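PDB 4YAR: 2-hydroxyethylphosphonate dioxygenase from Streptomyces viridochromogenes, which catalyses the iron-dependent, oxygen-consuming conversion of 2-hydroxyethylphosphonate to hydroxymethylphosphonate and formate in the biosynthesis of the antibiotic phosphinothricin tripeptide. Local coordinates for residues I3-Y17 with L52-A65. The protein carries 1 engineered substitution. Residues are numbered along the deposited sequence; the frame is centred on the assembly and turned at random.
Sequences IDPFKLAHWMNARKY and LAEALSVEPSQLAA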
ATOM      1  N   ILE A   3      -1.070 -21.035 -16.370  1.00 38.53           N
ATOM      2  CA  ILE A   3      -0.160 -20.260 -17.232  1.00 39.48           C
ATOM      3  C   ILE A   3      -0.775 -18.917 -17.605  1.00 35.46           C
ATOM      4  O   ILE A   3      -1.866 -18.842 -18.164  1.00 37.43           O
ATOM      5  CB  ILE A   3       0.197 -20.996 -18.536  1.00 40.93           C
ATOM      6  CG1 ILE A   3       0.950 -22.299 -18.264  1.00 42.80           C
ATOM      7  CG2 ILE A   3       1.013 -20.095 -19.485  1.00 41.48           C
ATOM      8  CD1 ILE A   3       2.271 -22.151 -17.546  1.00 44.05           C
ATOM      9  N   ASP A   4      -0.022 -17.859 -17.381  1.00 34.51           N
ATOM     10  CA  ASP A   4      -0.499 -16.511 -17.719  1.00 34.92           C
ATOM     11  C   ASP A   4      -0.130 -16.267 -19.163  1.00 32.34           C
ATOM     12  O   ASP A   4       1.056 -16.252 -19.467  1.00 32.42           O
ATOM     13  CB  ASP A   4       0.187 -15.514 -16.784  1.00 37.37           C
ATOM     14  CG  ASP A   4      -0.311 -14.106 -16.942  1.00 39.06           C
ATOM     15  OD1 ASP A   4      -0.744 -13.731 -18.066  1.00 37.23           O
ATOM     16  OD2 ASP A   4      -0.268 -13.368 -15.914  1.00 39.91           O
ATOM     17  N   PRO A   5      -1.125 -16.071 -20.044  1.00 30.46           N
ATOM     18  CA  PRO A   5      -0.805 -15.895 -21.446  1.00 33.03           C
ATOM     19  C   PRO A   5       0.000 -14.597 -21.678  1.00 32.30           C
ATOM     20  O   PRO A   5       0.802 -14.532 -22.610  1.00 28.59           O
ATOM     21  CB  PRO A   5      -2.165 -15.858 -22.158  1.00 35.25           C
ATOM     22  CG  PRO A   5      -3.180 -15.705 -21.091  1.00 33.96           C
ATOM     23  CD  PRO A   5      -2.571 -15.981 -19.764  1.00 32.32           C
ATOM     24  N   PHE A   6      -0.166 -13.619 -20.793  1.00 31.54           N
ATOM     25  CA  PHE A   6       0.618 -12.347 -20.910  1.00 32.72           C
ATOM     26  C   PHE A   6       2.098 -12.600 -20.659  1.00 29.58           C
ATOM     27  O   PHE A   6       2.986 -12.069 -21.357  1.00 30.40           O
ATOM     28  CB  PHE A   6       0.076 -11.313 -19.910  1.00 32.50           C
ATOM     29  CG  PHE A   6       0.738  -9.973 -20.001  1.00 31.52           C
ATOM     30  CD1 PHE A   6       0.687  -9.248 -21.188  1.00 29.63           C
ATOM     31  CD2 PHE A   6       1.387  -9.406 -18.878  1.00 30.85           C
ATOM     32  CE1 PHE A   6       1.258  -8.005 -21.280  1.00 27.25           C
ATOM     33  CE2 PHE A   6       1.965  -8.146 -18.986  1.00 27.28           C
ATOM     34  CZ  PHE A   6       1.928  -7.471 -20.198  1.00 28.65           C
ATOM     35  N   LYS A   7       2.357 -13.438 -19.665  1.00 26.53           N
ATOM     36  CA  LYS A   7       3.691 -13.732 -19.276  1.00 27.79           C
ATOM     37  C   LYS A   7       4.316 -14.666 -20.314  1.00 27.07           C
ATOM     38  O   LYS A   7       5.505 -14.581 -20.606  1.00 25.94           O
ATOM     39  CB  LYS A   7       3.728 -14.350 -17.874  1.00 28.77           C
ATOM     40  CG  LYS A   7       3.463 -13.358 -16.749  1.00 31.18           C
ATOM     41  CD  LYS A   7       3.374 -14.112 -15.437  1.00 32.16           C
ATOM     42  CE  LYS A   7       3.202 -13.185 -14.247  1.00 34.34           C
ATOM     43  NZ  LYS A   7       3.117 -14.001 -13.001  1.00 32.35           N
ATOM     44  N   LEU A   8       3.505 -15.549 -20.885  1.00 25.64           N
ATOM     45  CA  LEU A   8       4.035 -16.533 -21.844  1.00 26.27           C
ATOM     46  C   LEU A   8       4.418 -15.810 -23.135  1.00 24.86           C
ATOM     47  O   LEU A   8       5.526 -16.001 -23.695  1.00 23.24           O
ATOM     48  CB  LEU A   8       2.971 -17.654 -22.089  1.00 26.68           C
ATOM     49  CG  LEU A   8       3.290 -18.651 -23.219  1.00 25.96           C
ATOM     50  CD1 LEU A   8       4.565 -19.372 -22.934  1.00 25.59           C
ATOM     51  CD2 LEU A   8       2.133 -19.630 -23.421  1.00 26.44           C
ATOM     52  N   ALA A   9       3.520 -14.957 -23.602  1.00 25.69           N
ATOM     53  CA  ALA A   9       3.749 -14.179 -24.801  1.00 25.39           C
ATOM     54  C   ALA A   9       4.973 -13.305 -24.610  1.00 25.33           C
ATOM     55  O   ALA A   9       5.808 -13.239 -25.504  1.00 25.25           O
ATOM     56  CB  ALA A   9       2.528 -13.351 -25.191  1.00 25.20           C
ATOM     57  N   HIS A  10       5.079 -12.649 -23.456  1.00 26.36           N
ATOM     58  CA  HIS A  10       6.266 -11.823 -23.130  1.00 25.57           C
ATOM     59  C   HIS A  10       7.589 -12.590 -23.298  1.00 23.49           C
ATOM     60  O   HIS A  10       8.544 -12.120 -23.918  1.00 23.04           O
ATOM     61  CB  HIS A  10       6.169 -11.267 -21.669  1.00 28.82           C
ATOM     62  CG  HIS A  10       7.477 -10.766 -21.142  1.00 26.35           C
ATOM     63  ND1 HIS A  10       8.081  -9.621 -21.620  1.00 30.18           N
ATOM     64  CD2 HIS A  10       8.334 -11.291 -20.245  1.00 29.79           C
ATOM     65  CE1 HIS A  10       9.247  -9.458 -21.018  1.00 29.69           C
ATOM     66  NE2 HIS A  10       9.432 -10.466 -20.191  1.00 32.66           N
ATOM     67  N   TRP A  11       7.647 -13.823 -22.782  1.00 23.65           N
ATOM     68  CA  TRP A  11       8.893 -14.608 -22.855  1.00 23.49           C
ATOM     69  C   TRP A  11       9.141 -15.202 -24.213  1.00 24.33           C
ATOM     70  O   TRP A  11      10.290 -15.255 -24.685  1.00 26.39           O
ATOM     71  CB  TRP A  11       8.974 -15.656 -21.735  1.00 25.37           C
ATOM     72  CG  TRP A  11       9.272 -14.996 -20.428  1.00 26.92           C
ATOM     73  CD1 TRP A  11       8.426 -14.820 -19.375  1.00 26.26           C
ATOM     74  CD2 TRP A  11      10.490 -14.339 -20.081  1.00 27.94           C
ATOM     75  NE1 TRP A  11       9.033 -14.087 -18.390  1.00 26.88           N
ATOM     76  CE2 TRP A  11      10.315 -13.800 -18.783  1.00 29.08           C
ATOM     77  CE3 TRP A  11      11.718 -14.165 -20.730  1.00 28.66           C
ATOM     78  CZ2 TRP A  11      11.311 -13.088 -18.127  1.00 31.04           C
ATOM     79  CZ3 TRP A  11      12.728 -13.424 -20.057  1.00 28.45           C
ATOM     80  CH2 TRP A  11      12.516 -12.934 -18.778  1.00 29.68           C
ATOM     81  N   MET A  12       8.096 -15.587 -24.911  1.00 23.51           N
ATOM     82  CA  MET A  12       8.276 -15.937 -26.305  1.00 26.76           C
ATOM     83  C   MET A  12       8.831 -14.778 -27.100  1.00 26.24           C
ATOM     84  O   MET A  12       9.763 -14.960 -27.894  1.00 25.85           O
ATOM     85  CB  MET A  12       6.983 -16.426 -26.959  1.00 27.93           C
ATOM     86  CG  MET A  12       6.494 -17.761 -26.398  1.00 24.80           C
ATOM     87  SD  MET A  12       4.745 -18.017 -26.887  1.00 29.31           S
ATOM     88  CE  MET A  12       4.866 -18.146 -28.651  1.00 27.41           C
ATOM     89  N   ASN A  13       8.249 -13.599 -26.918  1.00 22.90           N
ATOM     90  CA  ASN A  13       8.799 -12.425 -27.611  1.00 24.25           C
ATOM     91  C   ASN A  13      10.257 -12.120 -27.203  1.00 24.51           C
ATOM     92  O   ASN A  13      11.117 -11.778 -28.059  1.00 24.58           O
ATOM     93  CB  ASN A  13       7.932 -11.221 -27.337  1.00 26.17           C
ATOM     94  CG  ASN A  13       8.558  -9.972 -27.901  1.00 30.19           C
ATOM     95  OD1 ASN A  13       9.151  -9.148 -27.179  1.00 33.76           O
ATOM     96  ND2 ASN A  13       8.502  -9.863 -29.194  1.00 31.02           N
ATOM     97  N   ALA A  14      10.559 -12.281 -25.932  1.00 25.19           N
ATOM     98  CA  ALA A  14      11.939 -12.026 -25.456  1.00 25.63           C
ATOM     99  C   ALA A  14      12.957 -12.913 -26.101  1.00 27.60           C
ATOM    100  O   ALA A  14      14.038 -12.466 -26.446  1.00 28.58           O
ATOM    101  CB  ALA A  14      12.021 -12.137 -23.975  1.00 26.17           C
ATOM    102  N   ARG A  15      12.616 -14.180 -26.301  1.00 26.81           N
ATOM    103  CA  ARG A  15      13.485 -15.105 -27.005  1.00 24.87           C
ATOM    104  C   ARG A  15      13.447 -15.022 -28.536  1.00 23.98           C
ATOM    105  O   ARG A  15      14.261 -15.647 -29.194  1.00 26.77           O
ATOM    106  CB  ARG A  15      13.133 -16.561 -26.552  1.00 24.54           C
ATOM    107  CG  ARG A  15      13.137 -16.770 -25.042  1.00 24.45           C
ATOM    108  CD  ARG A  15      14.417 -16.269 -24.350  1.00 25.03           C
ATOM    109  NE  ARG A  15      14.457 -16.661 -22.958  1.00 26.60           N
ATOM    110  CZ  ARG A  15      14.946 -15.960 -21.925  1.00 28.11           C
ATOM    111  NH1 ARG A  15      15.468 -14.749 -22.102  1.00 27.80           N
ATOM    112  NH2 ARG A  15      14.847 -16.465 -20.693  1.00 26.66           N
ATOM    113  N   LYS A  16      12.491 -14.272 -29.089  1.00 22.46           N
ATOM    114  CA  LYS A  16      12.122 -14.253 -30.511  1.00 26.32           C
ATOM    115  C   LYS A  16      11.768 -15.617 -31.087  1.00 28.77           C
ATOM    116  O   LYS A  16      12.159 -15.925 -32.228  1.00 30.73           O
ATOM    117  CB  LYS A  16      13.200 -13.581 -31.417  1.00 29.34           C
ATOM    118  CG  LYS A  16      13.740 -12.253 -30.916  1.00 32.23           C
ATOM    119  CD  LYS A  16      14.695 -11.620 -31.940  1.00 33.78           C
ATOM    120  CE  LYS A  16      15.019 -10.180 -31.612  1.00 34.36           C
ATOM    121  NZ  LYS A  16      13.819  -9.278 -31.528  1.00 32.45           N
ATOM    122  N   TYR A  17      10.995 -16.416 -30.340  1.00 29.11           N
ATOM    123  CA  TYR A  17      10.458 -17.648 -30.853  1.00 27.21           C
ATOM    124  C   TYR A  17       8.988 -17.494 -31.300  1.00 26.36           C
ATOM    125  O   TYR A  17       8.161 -16.883 -30.596  1.00 24.85           O
ATOM    126  CB  TYR A  17      10.487 -18.764 -29.804  1.00 28.44           C
ATOM    127  CG  TYR A  17      11.804 -19.127 -29.167  1.00 28.66           C
ATOM    128  CD1 TYR A  17      13.034 -18.931 -29.811  1.00 30.23           C
ATOM    129  CD2 TYR A  17      11.807 -19.761 -27.946  1.00 30.61           C
ATOM    130  CE1 TYR A  17      14.216 -19.302 -29.203  1.00 32.45           C
ATOM    131  CE2 TYR A  17      12.971 -20.130 -27.325  1.00 31.96           C
ATOM    132  CZ  TYR A  17      14.181 -19.908 -27.969  1.00 35.30           C
ATOM    133  OH  TYR A  17      15.329 -20.296 -27.324  1.00 40.09           O
ATOM    134  N   LEU A  52       7.582 -25.717 -21.137  1.00 35.35           N
ATOM    135  CA  LEU A  52       7.589 -24.346 -21.681  1.00 34.58           C
ATOM    136  C   LEU A  52       8.659 -23.529 -20.960  1.00 33.45           C
ATOM    137  O   LEU A  52       9.392 -22.774 -21.576  1.00 30.70           O
ATOM    138  CB  LEU A  52       6.226 -23.687 -21.533  1.00 34.04           C
ATOM    139  CG  LEU A  52       5.176 -23.926 -22.604  1.00 35.36           C
ATOM    140  CD1 LEU A  52       3.800 -23.385 -22.171  1.00 36.53           C
ATOM    141  CD2 LEU A  52       5.620 -23.374 -23.964  1.00 33.46           C
ATOM    142  N   ALA A  53       8.771 -23.732 -19.656  1.00 32.02           N
ATOM    143  CA  ALA A  53       9.759 -23.035 -18.845  1.00 31.81           C
ATOM    144  C   ALA A  53      11.144 -23.376 -19.302  1.00 34.14           C
ATOM    145  O   ALA A  53      11.991 -22.498 -19.514  1.00 31.14           O
ATOM    146  CB  ALA A  53       9.584 -23.399 -17.376  1.00 32.13           C
ATOM    147  N   GLU A  54      11.386 -24.666 -19.493  1.00 31.81           N
ATOM    148  CA  GLU A  54      12.709 -25.096 -19.892  1.00 34.43           C
ATOM    149  C   GLU A  54      13.022 -24.486 -21.269  1.00 30.51           C
ATOM    150  O   GLU A  54      14.082 -23.905 -21.465  1.00 28.28           O
ATOM    151  CB  GLU A  54      12.807 -26.621 -19.891  1.00 39.10           C
ATOM    152  CG  GLU A  54      14.239 -27.145 -19.965  1.00 49.85           C
ATOM    153  CD  GLU A  54      14.888 -26.932 -21.331  1.00 59.84           C
ATOM    154  OE1 GLU A  54      14.268 -27.277 -22.369  1.00 73.14           O
ATOM    155  OE2 GLU A  54      16.031 -26.417 -21.367  1.00 71.46           O
ATOM    156  N   ALA A  55      12.065 -24.565 -22.190  1.00 29.44           N
ATOM    157  CA  ALA A  55      12.269 -24.065 -23.567  1.00 26.45           C
ATOM    158  C   ALA A  55      12.580 -22.544 -23.649  1.00 25.69           C
ATOM    159  O   ALA A  55      13.336 -22.100 -24.518  1.00 26.79           O
ATOM    160  CB  ALA A  55      11.066 -24.422 -24.436  1.00 25.41           C
ATOM    161  N   LEU A  56      11.981 -21.782 -22.736  1.00 25.39           N
ATOM    162  CA  LEU A  56      12.071 -20.317 -22.707  1.00 23.94           C
ATOM    163  C   LEU A  56      13.128 -19.834 -21.717  1.00 26.20           C
ATOM    164  O   LEU A  56      13.298 -18.637 -21.475  1.00 25.84           O
ATOM    165  CB  LEU A  56      10.703 -19.765 -22.339  1.00 23.55           C
ATOM    166  CG  LEU A  56       9.629 -19.959 -23.407  1.00 24.83           C
ATOM    167  CD1 LEU A  56       8.239 -19.548 -22.947  1.00 25.45           C
ATOM    168  CD2 LEU A  56      10.010 -19.177 -24.666  1.00 24.17           C
ATOM    169  N   SER A  57      13.881 -20.775 -21.185  1.00 28.58           N
ATOM    170  CA  SER A  57      14.880 -20.522 -20.143  1.00 31.23           C
ATOM    171  C   SER A  57      14.425 -19.651 -18.968  1.00 31.43           C
ATOM    172  O   SER A  57      15.156 -18.726 -18.556  1.00 31.35           O
ATOM    173  CB  SER A  57      16.166 -19.984 -20.757  1.00 30.74           C
ATOM    174  OG  SER A  57      16.478 -20.682 -21.960  1.00 32.45           O
ATOM    175  N   VAL A  58      13.233 -19.951 -18.439  1.00 30.95           N
ATOM    176  CA  VAL A  58      12.700 -19.296 -17.231  1.00 35.33           C
ATOM    177  C   VAL A  58      12.287 -20.298 -16.161  1.00 36.67           C
ATOM    178  O   VAL A  58      12.169 -21.505 -16.405  1.00 34.22           O
ATOM    179  CB  VAL A  58      11.503 -18.330 -17.503  1.00 38.11           C
ATOM    180  CG1 VAL A  58      11.939 -17.190 -18.421  1.00 35.05           C
ATOM    181  CG2 VAL A  58      10.259 -19.047 -18.047  1.00 36.78           C
ATOM    182  N   GLU A  59      12.086 -19.766 -14.966  1.00 40.77           N
ATOM    183  CA  GLU A  59      11.552 -20.540 -13.867  1.00 42.13           C
ATOM    184  C   GLU A  59      10.054 -20.675 -14.060  1.00 40.80           C
ATOM    185  O   GLU A  59       9.403 -19.729 -14.477  1.00 40.33           O
ATOM    186  CB  GLU A  59      11.875 -19.844 -12.539  1.00 47.85           C
ATOM    187  CG  GLU A  59      13.375 -19.762 -12.255  1.00 53.15           C
ATOM    188  CD  GLU A  59      14.035 -21.141 -12.140  1.00 58.26           C
ATOM    189  OE1 GLU A  59      13.614 -21.946 -11.283  1.00 60.41           O
ATOM    190  OE2 GLU A  59      14.975 -21.427 -12.915  1.00 59.15           O
ATOM    191  N   PRO A  60       9.482 -21.848 -13.745  1.00 43.21           N
ATOM    192  CA  PRO A  60       8.066 -22.054 -13.961  1.00 41.36           C
ATOM    193  C   PRO A  60       7.152 -20.945 -13.406  1.00 41.55           C
ATOM    194  O   PRO A  60       6.117 -20.626 -14.030  1.00 35.63           O
ATOM    195  CB  PRO A  60       7.812 -23.401 -13.285  1.00 46.85           C
ATOM    196  CG  PRO A  60       9.088 -24.140 -13.474  1.00 46.36           C
ATOM    197  CD  PRO A  60      10.152 -23.086 -13.297  1.00 46.31           C
ATOM    198  N   SER A  61       7.544 -20.353 -12.280  1.00 38.33           N
ATOM    199  CA  SER A  61       6.792 -19.239 -11.639  1.00 41.40           C
ATOM    200  C   SER A  61       6.783 -17.931 -12.430  1.00 39.70           C
ATOM    201  O   SER A  61       5.963 -17.010 -12.190  1.00 37.82           O
ATOM    202  CB  SER A  61       7.410 -18.956 -10.273  1.00 40.20           C
ATOM    203  OG  SER A  61       8.745 -18.504 -10.402  1.00 43.57           O
ATOM    204  N   GLN A  62       7.720 -17.806 -13.363  1.00 39.04           N
ATOM    205  CA  GLN A  62       7.694 -16.674 -14.247  1.00 34.85           C
ATOM    206  C   GLN A  62       6.621 -16.820 -15.319  1.00 36.81           C
ATOM    207  O   GLN A  62       6.338 -15.862 -16.030  1.00 34.40           O
ATOM    208  CB  GLN A  62       9.055 -16.514 -14.891  1.00 33.55           C
ATOM    209  CG  GLN A  62      10.145 -16.176 -13.893  1.00 35.22           C
ATOM    210  CD  GLN A  62      11.507 -16.018 -14.537  1.00 35.37           C
ATOM    211  OE1 GLN A  62      12.241 -16.984 -14.719  1.00 34.40           O
ATOM    212  NE2 GLN A  62      11.870 -14.792 -14.844  1.00 39.05           N
ATOM    213  N   LEU A  63       6.038 -18.015 -15.480  1.00 34.15           N
ATOM    214  CA  LEU A  63       4.905 -18.171 -16.382  1.00 34.08           C
ATOM    215  C   LEU A  63       3.588 -18.353 -15.642  1.00 35.22           C
ATOM    216  O   LEU A  63       2.524 -18.454 -16.271  1.00 39.91           O
ATOM    217  CB  LEU A  63       5.104 -19.401 -17.300  1.00 33.00           C
ATOM    218  CG  LEU A  63       6.355 -19.373 -18.159  1.00 34.08           C
ATOM    219  CD1 LEU A  63       6.602 -20.704 -18.894  1.00 34.31           C
ATOM    220  CD2 LEU A  63       6.206 -18.269 -19.168  1.00 27.80           C
ATOM    221  N   ALA A  64       3.659 -18.436 -14.322  1.00 36.59           N
ATOM    222  CA  ALA A  64       2.479 -18.731 -13.480  1.00 39.72           C
ATOM    223  C   ALA A  64       1.448 -17.623 -13.426  1.00 39.73           C
ATOM    224  O   ALA A  64       1.795 -16.445 -13.240  1.00 43.82           O
ATOM    225  CB  ALA A  64       2.933 -19.043 -12.066  1.00 40.48           C
ATOM    226  N   ALA A  65       0.181 -18.001 -13.539  1.00 41.23           N
ATOM    227  CA  ALA A  65      -0.936 -17.053 -13.417  1.00 43.68           C
ATOM    228  C   ALA A  65      -1.276 -16.836 -11.948  1.00 47.24           C
ATOM    229  O   ALA A  65      -1.062 -17.702 -11.108  1.00 43.70           O
ATOM    230  CB  ALA A  65      -2.166 -17.541 -14.187  1.00 42.52           C
TER
HETATM  231  O   HOH W   1      15.100 -19.933 -24.223  1.00 30.77           O
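Val58 CG1 sits over one face of the Trp11 indole, 3.7 Å from the centroid of the six-membered ring, in a CH-pi contact. His10 CD2 lies over the opposite face, toward the rim. The Gln62 amide brings NE2 to 3.7 Å from Trp11 CZ2, its plane turned 66° from the indole. Its OE1 accepts from Glu59 N, which holds the amide's rotation. The Arg15 guanidinium lays a face against Trp11 CE3. The Arg15 side chain bends at chi2 (-51°), which turns NE and NH2 side-on to Leu56 O. Arg15 NE donates to Leu56 O at 2.7 Å from above the carbonyl plane; NH2 reaches the same oxygen within that plane. Both segments belong to the first Cro/C1-type helix-turn-helix region, where helix 5-15 packs on the end of helix 49-55 and the chain that follows. A Schellman motif with Ser57 at C-prime ends the latter helix. In the interior, Leu8 CD1 meets Leu56 CD1 at 3.7 Å, the side chains crossing nearly at right angles. Leu33 and Leu36 of helix 30-36 also touch Leu8. The Lys7 chain stretches alongside Gln62 O until NZ donates to Ala64 O at 2.8 Å. Asp4 N donates almost straight (172°) to Leu63 O, while Asp4, the N-cap of helix 5-15, accepts from Phe6 N through OD1.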